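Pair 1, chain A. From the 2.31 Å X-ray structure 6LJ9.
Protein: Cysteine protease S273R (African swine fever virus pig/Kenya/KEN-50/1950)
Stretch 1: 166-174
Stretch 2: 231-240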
# COMPACT_ATOMS: atom_id res chain seq x y z
N GLY A 166 23.65 20.42 -19.70
CA GLY A 166 22.58 21.17 -19.07
C GLY A 166 21.68 20.34 -18.18
O GLY A 166 22.16 19.50 -17.41
N LYS A 167 20.38 20.57 -18.29
CA LYS A 167 19.41 19.87 -17.45
C LYS A 167 19.39 18.39 -17.78
O LYS A 167 19.18 18.00 -18.93
CB LYS A 167 18.02 20.48 -17.65
CG LYS A 167 16.89 19.66 -17.05
CD LYS A 167 15.54 20.25 -17.41
CE LYS A 167 15.38 21.65 -16.84
NZ LYS A 167 14.04 22.23 -17.16
N HIS A 168 19.60 17.56 -16.76
CA HIS A 168 19.53 16.11 -16.90
C HIS A 168 18.93 15.54 -15.62
O HIS A 168 19.56 15.60 -14.56
CB HIS A 168 20.90 15.50 -17.18
CG HIS A 168 20.86 14.03 -17.48
ND1 HIS A 168 20.57 13.55 -18.74
CD2 HIS A 168 21.07 12.95 -16.70
CE1 HIS A 168 20.60 12.23 -18.71
NE2 HIS A 168 20.90 11.84 -17.49
N TRP A 169 17.72 15.00 -15.72
CA TRP A 169 17.04 14.46 -14.55
C TRP A 169 17.48 13.02 -14.28
O TRP A 169 17.58 12.21 -15.20
CB TRP A 169 15.52 14.50 -14.74
CG TRP A 169 14.98 15.88 -14.95
CD1 TRP A 169 14.57 16.44 -16.13
CD2 TRP A 169 14.77 16.88 -13.95
NE1 TRP A 169 14.12 17.72 -15.92
CE2 TRP A 169 14.24 18.02 -14.59
CE3 TRP A 169 14.99 16.93 -12.57
CZ2 TRP A 169 13.91 19.18 -13.90
CZ3 TRP A 169 14.66 18.09 -11.88
CH2 TRP A 169 14.14 19.20 -12.55
N VAL A 170 17.73 12.72 -13.01
CA VAL A 170 17.99 11.37 -12.55
C VAL A 170 17.10 11.11 -11.34
O VAL A 170 16.65 12.03 -10.66
CB VAL A 170 19.47 11.12 -12.20
CG1 VAL A 170 20.35 11.34 -13.43
CG2 VAL A 170 19.90 12.01 -11.06
N ALA A 171 16.84 9.83 -11.08
CA ALA A 171 15.94 9.42 -10.02
C ALA A 171 16.70 8.80 -8.86
O ALA A 171 17.75 8.17 -9.05
CB ALA A 171 14.90 8.42 -10.55
N ILE A 172 16.16 8.98 -7.66
CA ILE A 172 16.66 8.34 -6.45
C ILE A 172 15.48 7.68 -5.75
O ILE A 172 14.47 8.33 -5.47
CB ILE A 172 17.36 9.33 -5.50
CG1 ILE A 172 18.75 9.69 -6.03
CG2 ILE A 172 17.44 8.77 -4.09
CD1 ILE A 172 19.63 10.40 -5.01
N PHE A 173 15.60 6.38 -5.48
CA PHE A 173 14.53 5.61 -4.87
C PHE A 173 15.09 4.79 -3.71
O PHE A 173 16.10 4.11 -3.86
CB PHE A 173 13.86 4.68 -5.89
CG PHE A 173 12.58 4.06 -5.40
CD1 PHE A 173 11.40 4.77 -5.43
CD2 PHE A 173 12.57 2.77 -4.91
CE1 PHE A 173 10.22 4.20 -4.98
CE2 PHE A 173 11.40 2.19 -4.45
CZ PHE A 173 10.22 2.91 -4.49
N VAL A 174 14.42 4.88 -2.56
CA VAL A 174 14.79 4.12 -1.37
C VAL A 174 13.66 3.14 -1.09
O VAL A 174 12.54 3.55 -0.77
CB VAL A 174 15.04 5.03 -0.16
CG1 VAL A 174 15.36 4.20 1.07
CG2 VAL A 174 16.17 6.01 -0.46
N GLU A 231 14.08 12.92 -22.95
CA GLU A 231 13.22 12.06 -22.14
C GLU A 231 13.83 11.68 -20.80
O GLU A 231 13.32 10.76 -20.15
CB GLU A 231 12.87 10.80 -22.93
CG GLU A 231 12.27 11.09 -24.29
CD GLU A 231 11.05 11.99 -24.21
OE1 GLU A 231 10.07 11.59 -23.56
OE2 GLU A 231 11.09 13.10 -24.78
N CYS A 232 14.87 12.38 -20.35
CA CYS A 232 15.45 12.07 -19.04
C CYS A 232 14.45 12.33 -17.92
O CYS A 232 14.48 11.64 -16.89
CB CYS A 232 16.72 12.88 -18.82
SG CYS A 232 16.52 14.67 -19.01
N GLY A 233 13.57 13.31 -18.09
CA GLY A 233 12.51 13.58 -17.14
C GLY A 233 11.55 12.41 -17.03
O GLY A 233 11.33 11.86 -15.95
N PRO A 234 10.92 12.03 -18.15
CA PRO A 234 10.06 10.84 -18.12
C PRO A 234 10.77 9.58 -17.67
O PRO A 234 10.16 8.73 -17.02
CB PRO A 234 9.58 10.73 -19.58
CG PRO A 234 9.61 12.13 -20.08
CD PRO A 234 10.79 12.78 -19.41
N TYR A 235 12.06 9.43 -18.01
CA TYR A 235 12.81 8.27 -17.55
C TYR A 235 12.89 8.23 -16.03
O TYR A 235 12.67 7.18 -15.42
CB TYR A 235 14.22 8.28 -18.15
CG TYR A 235 14.39 7.45 -19.41
CD1 TYR A 235 14.42 6.07 -19.35
CD2 TYR A 235 14.54 8.06 -20.65
CE1 TYR A 235 14.59 5.31 -20.50
CE2 TYR A 235 14.70 7.32 -21.79
CZ TYR A 235 14.73 5.94 -21.71
OH TYR A 235 14.89 5.20 -22.86
N SER A 236 13.19 9.37 -15.41
CA SER A 236 13.35 9.40 -13.96
C SER A 236 12.02 9.15 -13.25
O SER A 236 11.98 8.46 -12.23
CB SER A 236 13.94 10.74 -13.53
OG SER A 236 15.16 11.00 -14.20
N LEU A 237 10.93 9.72 -13.77
CA LEU A 237 9.63 9.51 -13.16
C LEU A 237 9.15 8.07 -13.35
O LEU A 237 8.51 7.50 -12.46
CB LEU A 237 8.61 10.49 -13.73
CG LEU A 237 8.68 11.93 -13.21
CD1 LEU A 237 7.69 12.80 -13.97
CD2 LEU A 237 8.40 11.97 -11.72
N PHE A 238 9.45 7.48 -14.51
CA PHE A 238 9.01 6.11 -14.77
C PHE A 238 9.72 5.12 -13.85
O PHE A 238 9.12 4.12 -13.43
CB PHE A 238 9.26 5.74 -16.23
CG PHE A 238 8.91 4.32 -16.57
CD1 PHE A 238 7.60 3.97 -16.85
CD2 PHE A 238 9.88 3.34 -16.61
CE1 PHE A 238 7.27 2.66 -17.16
CE2 PHE A 238 9.56 2.03 -16.92
CZ PHE A 238 8.25 1.69 -17.20
N TYR A 239 10.99 5.37 -13.54
CA TYR A 239 11.72 4.49 -12.62
C TYR A 239 11.05 4.46 -11.26
O TYR A 239 10.84 3.39 -10.68
CB TYR A 239 13.17 4.95 -12.50
CG TYR A 239 14.02 4.07 -11.61
CD1 TYR A 239 14.59 2.90 -12.11
CD2 TYR A 239 14.27 4.41 -10.29
CE1 TYR A 239 15.37 2.09 -11.30
CE2 TYR A 239 15.05 3.60 -9.48
CZ TYR A 239 15.60 2.44 -9.99
OH TYR A 239 16.37 1.64 -9.19
N ILE A 240 10.69 5.63 -10.73
CA ILE A 240 10.03 5.70 -9.43
C ILE A 240 8.68 4.98 -9.48
O ILE A 240 8.33 4.22 -8.57
CB ILE A 240 9.88 7.16 -8.97
CG1 ILE A 240 11.25 7.79 -8.73
CG2 ILE A 240 9.01 7.24 -7.72
CD1 ILE A 240 11.20 9.24 -8.28

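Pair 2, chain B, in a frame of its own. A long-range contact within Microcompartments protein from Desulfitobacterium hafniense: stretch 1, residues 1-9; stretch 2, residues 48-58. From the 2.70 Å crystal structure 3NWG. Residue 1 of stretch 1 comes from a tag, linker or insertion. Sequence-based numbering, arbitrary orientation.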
# COMPACT_ATOMS: atom_id res chain seq x y z
N ALA B 1 4.73 28.75 27.25
CA ALA B 1 5.49 27.46 27.28
C ALA B 1 5.45 26.69 25.95
O ALA B 1 4.41 26.63 25.25
CB ALA B 1 5.00 26.56 28.45
N MSE B 2 6.59 26.10 25.60
CA MSE B 2 6.65 25.15 24.50
C MSE B 2 6.44 23.73 25.07
O MSE B 2 6.67 23.48 26.27
CB MSE B 2 7.96 25.29 23.70
CG MSE B 2 7.78 24.97 22.21
SE MSE B 2 6.09 25.71 21.52
CE MSE B 2 5.89 24.60 19.93
N GLU B 3 6.00 22.82 24.20
CA GLU B 3 5.68 21.45 24.58
C GLU B 3 6.91 20.60 24.86
O GLU B 3 8.02 20.94 24.46
CB GLU B 3 4.83 20.81 23.50
CG GLU B 3 3.53 21.56 23.27
CD GLU B 3 2.67 20.91 22.22
OE1 GLU B 3 2.31 21.62 21.24
OE2 GLU B 3 2.37 19.70 22.35
N SER B 4 6.70 19.49 25.57
CA SER B 4 7.74 18.50 25.81
C SER B 4 7.44 17.21 25.03
O SER B 4 6.31 17.00 24.57
CB SER B 4 7.84 18.19 27.30
OG SER B 4 7.99 19.39 28.03
N ILE B 5 8.44 16.36 24.89
CA ILE B 5 8.26 15.03 24.30
C ILE B 5 8.74 13.96 25.29
O ILE B 5 9.78 14.13 25.95
CB ILE B 5 8.97 14.89 22.92
CG1 ILE B 5 8.74 13.51 22.31
CG2 ILE B 5 10.45 15.16 23.06
CD1 ILE B 5 9.12 13.40 20.86
N GLY B 6 7.96 12.88 25.40
CA GLY B 6 8.27 11.76 26.29
C GLY B 6 8.31 10.45 25.53
O GLY B 6 7.51 10.23 24.61
N LEU B 7 9.24 9.58 25.93
CA LEU B 7 9.42 8.30 25.28
C LEU B 7 9.52 7.18 26.29
O LEU B 7 10.30 7.25 27.24
CB LEU B 7 10.73 8.29 24.46
CG LEU B 7 11.26 6.91 24.09
CD1 LEU B 7 10.62 6.41 22.80
CD2 LEU B 7 12.76 6.89 23.99
N VAL B 8 8.76 6.13 26.07
CA VAL B 8 8.94 4.91 26.83
C VAL B 8 9.24 3.79 25.84
O VAL B 8 8.52 3.62 24.84
CB VAL B 8 7.74 4.62 27.77
CG1 VAL B 8 7.87 3.25 28.41
CG2 VAL B 8 7.66 5.65 28.88
N GLU B 9 10.33 3.06 26.10
CA GLU B 9 10.64 1.83 25.37
C GLU B 9 10.43 0.59 26.24
O GLU B 9 10.93 0.52 27.36
CB GLU B 9 12.06 1.87 24.82
CG GLU B 9 12.21 2.64 23.50
CD GLU B 9 13.67 2.79 23.07
OE1 GLU B 9 14.08 3.92 22.70
OE2 GLU B 9 14.42 1.78 23.12
N GLY B 48 3.09 16.90 25.04
CA GLY B 48 2.14 17.78 25.74
C GLY B 48 2.95 18.78 26.54
O GLY B 48 4.11 19.03 26.21
N ASP B 49 2.35 19.34 27.59
CA ASP B 49 3.10 20.21 28.48
C ASP B 49 4.03 19.40 29.37
O ASP B 49 3.76 18.24 29.69
CB ASP B 49 2.17 21.09 29.32
CG ASP B 49 1.93 22.48 28.68
OD1 ASP B 49 0.90 23.14 29.03
OD2 ASP B 49 2.76 22.93 27.82
N VAL B 50 5.15 20.02 29.73
CA VAL B 50 6.13 19.51 30.68
C VAL B 50 5.53 18.55 31.70
O VAL B 50 5.91 17.37 31.76
CB VAL B 50 6.76 20.64 31.50
CG1 VAL B 50 8.12 20.21 32.03
CG2 VAL B 50 6.86 21.94 30.67
N ALA B 51 4.64 19.07 32.54
CA ALA B 51 4.08 18.32 33.65
C ALA B 51 3.18 17.17 33.17
O ALA B 51 3.18 16.10 33.76
CB ALA B 51 3.34 19.24 34.61
N ALA B 52 2.43 17.40 32.09
CA ALA B 52 1.56 16.38 31.51
C ALA B 52 2.39 15.20 30.97
O ALA B 52 2.10 14.04 31.27
CB ALA B 52 0.67 16.98 30.43
N VAL B 53 3.45 15.51 30.22
CA VAL B 53 4.37 14.47 29.75
C VAL B 53 5.04 13.74 30.93
O VAL B 53 5.27 12.53 30.86
CB VAL B 53 5.44 15.05 28.77
CG1 VAL B 53 6.53 14.04 28.46
CG2 VAL B 53 4.79 15.50 27.49
N GLN B 54 5.32 14.43 32.02
CA GLN B 54 5.96 13.76 33.14
C GLN B 54 5.05 12.74 33.79
O GLN B 54 5.52 11.69 34.25
CB GLN B 54 6.47 14.75 34.18
CG GLN B 54 7.01 14.05 35.44
CD GLN B 54 8.30 13.27 35.17
OE1 GLN B 54 9.38 13.87 35.11
NE2 GLN B 54 8.19 11.94 35.01
N SER B 55 3.75 13.03 33.83
CA SER B 55 2.79 12.12 34.47
C SER B 55 2.58 10.91 33.57
O SER B 55 2.57 9.76 34.02
CB SER B 55 1.45 12.82 34.69
OG SER B 55 1.63 14.03 35.40
N SER B 56 2.43 11.20 32.29
CA SER B 56 2.24 10.20 31.28
C SER B 56 3.41 9.21 31.28
O SER B 56 3.20 7.99 31.31
CB SER B 56 2.11 10.90 29.94
OG SER B 56 1.66 10.04 28.92
N VAL B 57 4.64 9.71 31.28
CA VAL B 57 5.83 8.83 31.32
C VAL B 57 5.92 7.98 32.61
O VAL B 57 6.16 6.78 32.54
CB VAL B 57 7.15 9.59 31.04
CG1 VAL B 57 8.37 8.71 31.31
CG2 VAL B 57 7.17 10.11 29.61
N THR B 58 5.68 8.60 33.77
CA THR B 58 5.63 7.85 35.02
C THR B 58 4.54 6.77 34.97
O THR B 58 4.77 5.64 35.41
CB THR B 58 5.43 8.76 36.24
OG1 THR B 58 6.53 9.67 36.35
CG2 THR B 58 5.32 7.92 37.54

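A strand and a helix that run the same way side by side must fill the gap between them, and the same backbone can do so with quite different side chains. In pair 1, strand 169-174 and helix 232-240 run nearly parallel, 9° apart, with axes approaching to 6.8 Å; in pair 2 the angle is 7° and the approach 7.7 Å. Fourteen central residues superpose with an RMSD of 1.0 Å. The two pairs bury similar areas, 487 and 445 Å².

The first inward strand position pairs Trp169(A) with Ser4(B), whose CA atoms fall 0.6 Å apart. Trp169(A) donates its backbone N to Cys232(A) SG over 3.5 Å, nearly linearly, so the thiol of the first helical residue ties the strand to the helix. Its indole then lies beside the start of the helix, with CD1 3.7 Å from CA of Gly233(A). In pair 2 the small Ser4(B) brings OG to 3.2 Å from CA of Val50(B), the counterpart of Gly233(A), and here Val50(B) brings a branched side chain where pair 1 has glycine, its CG2 3.8 Å from Ser4(B) OG. The fastening is also different. Ser4(B) N donates to Gly48(B) O at 2.7 Å and Gly48(B) N returns to Ser4(B) O at 3.3 Å, an antiparallel bridge made by backbone alone. The CA-to-CB bond of Asp49(B), which matches Cys232(A), points away, and its OD2 comes no nearer to Met2(B) O than 4.2 Å.

At the centre, Ala171(A) matches Gly6(B), and Ser236(A) matches Val53(B). Pair 1 puts a methyl on the strand and a small polar residue on the helix: Ala171(A) CB lies 3.4 Å from Ser236(A) O and 3.9 Å from Ser236(A) CB, while Ser236(A) OG approaches Trp169(A) O to 2.9 Å. Pair 2 moves the volume to the helix: glycine on the strand, valine on the helix. Val53(B) sends CG1 to within 3.6 Å of Gly6(B) N and CG2 to within 3.6 Å of Ser4(B) O, occupying the space a strand side chain would take; a CB on Gly6(B) would fall 2.7 Å from both Val53(B) CG1 and Val57(B) CG2.

At the last level Phe173(A) matches Val8(B), both pointing toward the helix, and Ile240(A) matches Val57(B), whose CA-to-CB bonds run sideways but whose branches still meet the strand. Phe173(A) reaches two helix residues: its CD1 is 4.1 Å from Ile240(A) CG2, and its CB is 3.9 Å from Tyr239(A) CE2. Ile240(A) also extends CG1 to 4.1 Å from Ala171(A) CB. In pair 2 two valines suffice, with Val8(B) CG2 4.0 Å from Val57(B) CG1, while Val57(B) CG2 lies 3.9 Å from Gly6(B) CA. The matched Tyr239(A) and Ser56(B) diverge: the tyrosine ring also lies against the strand, with CD2 4.1 Å from Ala171(A) CB, whereas Ser56(B) makes no contact with it.

The principle is one of complementary volume: at the centre of pair 2 a valine on the helix takes the space that glycine leaves open; in pair 1 two small residues meet there and the larger side chains sit at the two ends.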